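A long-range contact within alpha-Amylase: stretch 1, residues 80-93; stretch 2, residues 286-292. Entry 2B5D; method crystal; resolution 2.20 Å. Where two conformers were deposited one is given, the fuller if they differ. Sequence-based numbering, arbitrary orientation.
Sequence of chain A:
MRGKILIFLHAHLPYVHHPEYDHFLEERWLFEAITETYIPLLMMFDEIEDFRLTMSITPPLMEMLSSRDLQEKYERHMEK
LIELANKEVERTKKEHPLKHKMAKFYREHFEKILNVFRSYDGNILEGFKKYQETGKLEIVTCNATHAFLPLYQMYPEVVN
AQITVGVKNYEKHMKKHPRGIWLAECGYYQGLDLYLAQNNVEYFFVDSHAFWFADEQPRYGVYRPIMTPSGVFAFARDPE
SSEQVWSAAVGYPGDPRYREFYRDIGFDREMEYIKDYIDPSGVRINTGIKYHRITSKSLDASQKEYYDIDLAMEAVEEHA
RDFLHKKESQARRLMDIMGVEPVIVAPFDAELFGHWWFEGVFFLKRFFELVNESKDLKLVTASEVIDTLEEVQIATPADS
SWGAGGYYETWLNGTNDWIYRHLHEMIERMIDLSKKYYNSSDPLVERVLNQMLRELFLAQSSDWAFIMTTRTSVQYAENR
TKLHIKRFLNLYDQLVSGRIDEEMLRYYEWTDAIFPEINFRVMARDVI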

# COMPACT_ATOMS: atom_id res chain seq x y z
N LYS A 80 0.19 -25.35 -23.24
CA LYS A 80 0.25 -23.91 -23.46
C LYS A 80 1.69 -23.49 -23.81
O LYS A 80 1.92 -22.73 -24.75
N LEU A 81 2.65 -24.04 -23.07
CA LEU A 81 4.05 -23.72 -23.25
C LEU A 81 4.66 -24.30 -24.53
O LEU A 81 5.43 -23.61 -25.19
N ILE A 82 4.35 -25.55 -24.87
CA ILE A 82 4.78 -26.15 -26.16
C ILE A 82 4.14 -25.46 -27.39
O ILE A 82 4.75 -25.38 -28.48
N GLU A 83 2.90 -24.98 -27.22
CA GLU A 83 2.24 -24.13 -28.20
C GLU A 83 3.03 -22.83 -28.40
O GLU A 83 3.30 -22.44 -29.54
N LEU A 84 3.41 -22.18 -27.30
CA LEU A 84 4.25 -20.97 -27.36
C LEU A 84 5.60 -21.29 -27.98
O LEU A 84 6.16 -20.48 -28.73
N ALA A 85 6.12 -22.48 -27.69
CA ALA A 85 7.41 -22.88 -28.22
C ALA A 85 7.37 -22.89 -29.74
O ALA A 85 8.28 -22.36 -30.39
N ASN A 86 6.31 -23.47 -30.29
CA ASN A 86 6.05 -23.49 -31.73
C ASN A 86 5.87 -22.12 -32.41
O ASN A 86 6.49 -21.84 -33.45
N LYS A 87 5.02 -21.28 -31.81
CA LYS A 87 4.88 -19.88 -32.22
C LYS A 87 6.25 -19.22 -32.29
O LYS A 87 6.47 -18.31 -33.10
N GLU A 88 7.16 -19.68 -31.43
CA GLU A 88 8.45 -19.04 -31.27
C GLU A 88 9.46 -19.53 -32.28
O GLU A 88 10.28 -18.74 -32.75
N VAL A 89 9.38 -20.82 -32.65
CA VAL A 89 10.27 -21.36 -33.68
C VAL A 89 10.05 -20.70 -35.07
O VAL A 89 11.01 -20.54 -35.83
N GLU A 90 8.81 -20.31 -35.39
CA GLU A 90 8.52 -19.55 -36.62
C GLU A 90 8.90 -18.07 -36.53
O GLU A 90 9.64 -17.58 -37.38
N ARG A 91 8.42 -17.38 -35.49
CA ARG A 91 8.73 -15.97 -35.26
C ARG A 91 10.23 -15.69 -35.17
O ARG A 91 10.67 -14.56 -35.42
N THR A 92 11.03 -16.70 -34.80
CA THR A 92 12.48 -16.51 -34.66
C THR A 92 13.28 -16.72 -35.94
O THR A 92 14.42 -16.24 -36.06
N LYS A 93 12.67 -17.45 -36.89
CA LYS A 93 13.30 -17.85 -38.15
C LYS A 93 14.11 -16.75 -38.87
O LYS A 93 15.18 -17.04 -39.42
N ASN A 286 7.35 -14.10 -16.30
CA ASN A 286 8.25 -15.06 -16.95
C ASN A 286 7.49 -16.21 -17.60
O ASN A 286 6.48 -16.69 -17.07
N THR A 287 7.99 -16.63 -18.76
CA THR A 287 7.37 -17.69 -19.56
C THR A 287 8.15 -18.99 -19.44
O THR A 287 7.59 -20.09 -19.54
N GLY A 288 9.47 -18.87 -19.26
CA GLY A 288 10.33 -20.04 -19.23
C GLY A 288 11.17 -20.18 -20.47
O GLY A 288 12.12 -20.97 -20.51
N ILE A 289 10.82 -19.43 -21.50
CA ILE A 289 11.68 -19.35 -22.66
C ILE A 289 12.46 -18.04 -22.73
O ILE A 289 11.89 -16.94 -22.87
N LYS A 290 13.78 -18.21 -22.60
CA LYS A 290 14.75 -17.13 -22.36
C LYS A 290 15.95 -17.29 -23.29
O LYS A 290 16.49 -18.39 -23.42
N TYR A 291 16.38 -16.20 -23.91
CA TYR A 291 17.36 -16.25 -25.01
C TYR A 291 18.73 -15.62 -24.76
O TYR A 291 19.61 -15.73 -25.58
N HIS A 292 18.93 -14.96 -23.63
CA HIS A 292 20.19 -14.27 -23.36
C HIS A 292 21.09 -15.01 -22.37
O HIS A 292 20.61 -15.82 -21.55

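Some two hundred residues apart in sequence, a segment without regular helix or strand lies against one side of a helix, and the contact is made by a row of side chains spaced three or four residues apart: Leu81, Leu84 and Glu88 on the helix, then Thr92. For the first three the spacing matches the helical repeat, so successive turns each offer a side chain to the segment. The buried surface is modest, 273 Å² over both sides, and nearly all of the segment's own share comes from Thr287, Ile289 and Tyr291.

Asn286 begins the segment out of reach of the helix. Thr287 follows with its CA-to-CB bond directed toward the helix and chi1 in the p well. Thr287 CB lies 4.1 Å from CD1 of Leu84, while Thr287 O is 3.5 Å from CD1 of Leu81, a van der Waals approach of a methyl to a backbone oxygen. Threonine suits this spot because it offers carbon to Leu84 and a hydroxyl to its own loop: Thr287 OG1 accepts a hydrogen bond from Ile289 N at 3.3 Å and has a further partner elsewhere in the structure, so the hydroxyl is satisfied although the residue is buried.

Gly288 has no side chain to point, and its positive phi of 107° explains the residue type. A CB at these backbone angles would be jammed against the carbonyl O of Thr287, which by itself calls for glycine.

Ile289 has the largest share of the contact, with 51 Å² covered by the helix. Its CB points toward the helix, chi1 is t, and chi2, at -98°, falls between wells. Ile289 CG2 packs 4.1 Å from Leu81 CD1 and 4.2 Å from Leu84 CD1, forming a small apolar cluster, while Ile289 CD1 reaches 4.0 Å from Glu88 CG, the aliphatic part of that acidic side chain. A beta-branched hydrocarbon thus spans successive turns of the helix. The leucines reach it differently: Leu81 (t, p) starts sideways but brings its end nearer, whereas Leu84, with both chi angles t, points toward the segment from its CB.

Lys290 is out of reach of the helix, and Tyr291 returns to it. With chi1 in the m well, the tyrosine extends its ring so that Tyr291 OH donates a hydrogen bond of 2.6 Å to Glu88 OE1, the one hydrogen bond between the stretches. The acceptor sits at the ring edge, near its plane, as expected for an in-plane phenol interaction. Glu88, with chi1 and chi2 both m, is buried, so this bond matters; its other oxygen, OE2, is engaged elsewhere in the structure. Tyrosine suits the position because its long, rigid ring carries a hydroxyl across to the helix.

Near the same hydroxyl lies Thr92, whose CG2 is 3.8 Å from Tyr291 OH. Its chi1 is p, and Thr92 OG1 donates to Glu88 O at 2.7 Å, turning the polar group back to the helix backbone and leaving the methyl for the tyrosine. His292 then lies beyond reach of the helix.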

# COMPACT_ATOMS: atom_id res chain seq x y z
CB LYS A 80 -0.24 -23.19 -22.21
CG LYS A 80 -0.96 -21.88 -22.45
CD LYS A 80 -2.15 -21.77 -21.47
CE LYS A 80 -2.86 -20.40 -21.53
NZ LYS A 80 -2.22 -19.36 -20.65
CB LEU A 81 4.86 -24.09 -21.99
CG LEU A 81 6.36 -23.77 -21.92
CD1 LEU A 81 6.67 -22.26 -22.06
CD2 LEU A 81 6.99 -24.35 -20.64
CB ILE A 82 4.46 -27.66 -26.26
CG1 ILE A 82 5.29 -28.45 -25.24
CG2 ILE A 82 4.70 -28.17 -27.71
CD1 ILE A 82 4.77 -29.88 -24.96
CB GLU A 83 0.80 -23.84 -27.78
CG GLU A 83 -0.08 -23.16 -28.84
CD GLU A 83 -1.25 -22.40 -28.22
OE1 GLU A 83 -2.38 -22.92 -28.26
OE2 GLU A 83 -1.03 -21.30 -27.65
CB LEU A 84 4.49 -20.37 -25.98
CG LEU A 84 4.75 -18.87 -25.80
CD1 LEU A 84 5.55 -18.63 -24.55
CD2 LEU A 84 5.42 -18.19 -26.98
CB ALA A 85 7.82 -24.25 -27.68
CB ASN A 86 4.89 -24.42 -32.05
CG ASN A 86 5.36 -25.82 -32.35
OD1 ASN A 86 4.79 -26.80 -31.85
ND2 ASN A 86 6.41 -25.94 -33.18
CB LYS A 87 4.04 -19.12 -31.20
CG LYS A 87 2.60 -18.81 -31.56
CD LYS A 87 2.13 -17.64 -30.68
CE LYS A 87 0.71 -17.15 -31.00
NZ LYS A 87 -0.36 -17.77 -30.15
CB GLU A 88 8.96 -19.19 -29.83
CG GLU A 88 8.49 -18.07 -28.89
CD GLU A 88 9.15 -16.70 -29.16
OE1 GLU A 88 10.36 -16.67 -29.45
OE2 GLU A 88 8.46 -15.66 -29.08
CB VAL A 89 10.29 -22.92 -33.75
CG1 VAL A 89 8.92 -23.49 -33.91
CG2 VAL A 89 11.18 -23.41 -34.90
CB GLU A 90 7.06 -19.72 -37.10
CG GLU A 90 6.87 -20.73 -38.24
CD GLU A 90 7.08 -20.12 -39.64
OE1 GLU A 90 6.35 -20.54 -40.58
OE2 GLU A 90 7.95 -19.24 -39.82
CB ARG A 91 7.98 -15.46 -34.02
CG ARG A 91 8.37 -14.05 -33.47
CD ARG A 91 7.53 -12.90 -34.04
NE ARG A 91 6.97 -12.02 -32.99
CZ ARG A 91 7.51 -10.87 -32.54
NH1 ARG A 91 8.66 -10.42 -33.04
NH2 ARG A 91 6.90 -10.16 -31.58
CB THR A 92 13.10 -17.40 -33.54
OG1 THR A 92 12.76 -18.77 -33.76
CG2 THR A 92 12.64 -16.94 -32.15
CB LYS A 93 12.23 -18.40 -39.09
CG LYS A 93 12.71 -19.48 -40.06
CD LYS A 93 11.52 -20.21 -40.70
CE LYS A 93 10.69 -21.02 -39.69
NZ LYS A 93 11.44 -22.20 -39.12
CB ASN A 286 9.32 -15.60 -15.97
CG ASN A 286 10.47 -14.61 -15.73
OD1 ASN A 286 11.11 -14.63 -14.68
ND2 ASN A 286 10.73 -13.74 -16.69
CB THR A 287 7.27 -17.30 -21.07
OG1 THR A 287 8.58 -17.06 -21.60
CG2 THR A 287 6.44 -16.05 -21.27
CB ILE A 289 11.03 -19.86 -24.02
CG1 ILE A 289 11.67 -19.16 -25.25
CG2 ILE A 289 9.47 -19.93 -24.00
CD1 ILE A 289 10.92 -18.03 -25.75
CB LYS A 290 15.25 -17.20 -20.91
CG LYS A 290 14.23 -17.52 -19.83
CD LYS A 290 14.82 -17.15 -18.49
CE LYS A 290 14.17 -17.89 -17.34
NZ LYS A 290 13.03 -17.15 -16.76
CB TYR A 291 16.74 -15.59 -26.25
CG TYR A 291 15.54 -16.31 -26.86
CD1 TYR A 291 14.34 -15.65 -27.04
CD2 TYR A 291 15.63 -17.63 -27.31
CE1 TYR A 291 13.25 -16.29 -27.62
CE2 TYR A 291 14.54 -18.29 -27.90
CZ TYR A 291 13.37 -17.61 -28.06
OH TYR A 291 12.30 -18.24 -28.63
CB HIS A 292 19.92 -12.85 -22.90
CG HIS A 292 19.07 -12.07 -23.88
ND1 HIS A 292 17.71 -12.29 -24.03
CD2 HIS A 292 19.39 -11.09 -24.76
CE1 HIS A 292 17.23 -11.47 -24.95
NE2 HIS A 292 18.23 -10.72 -25.40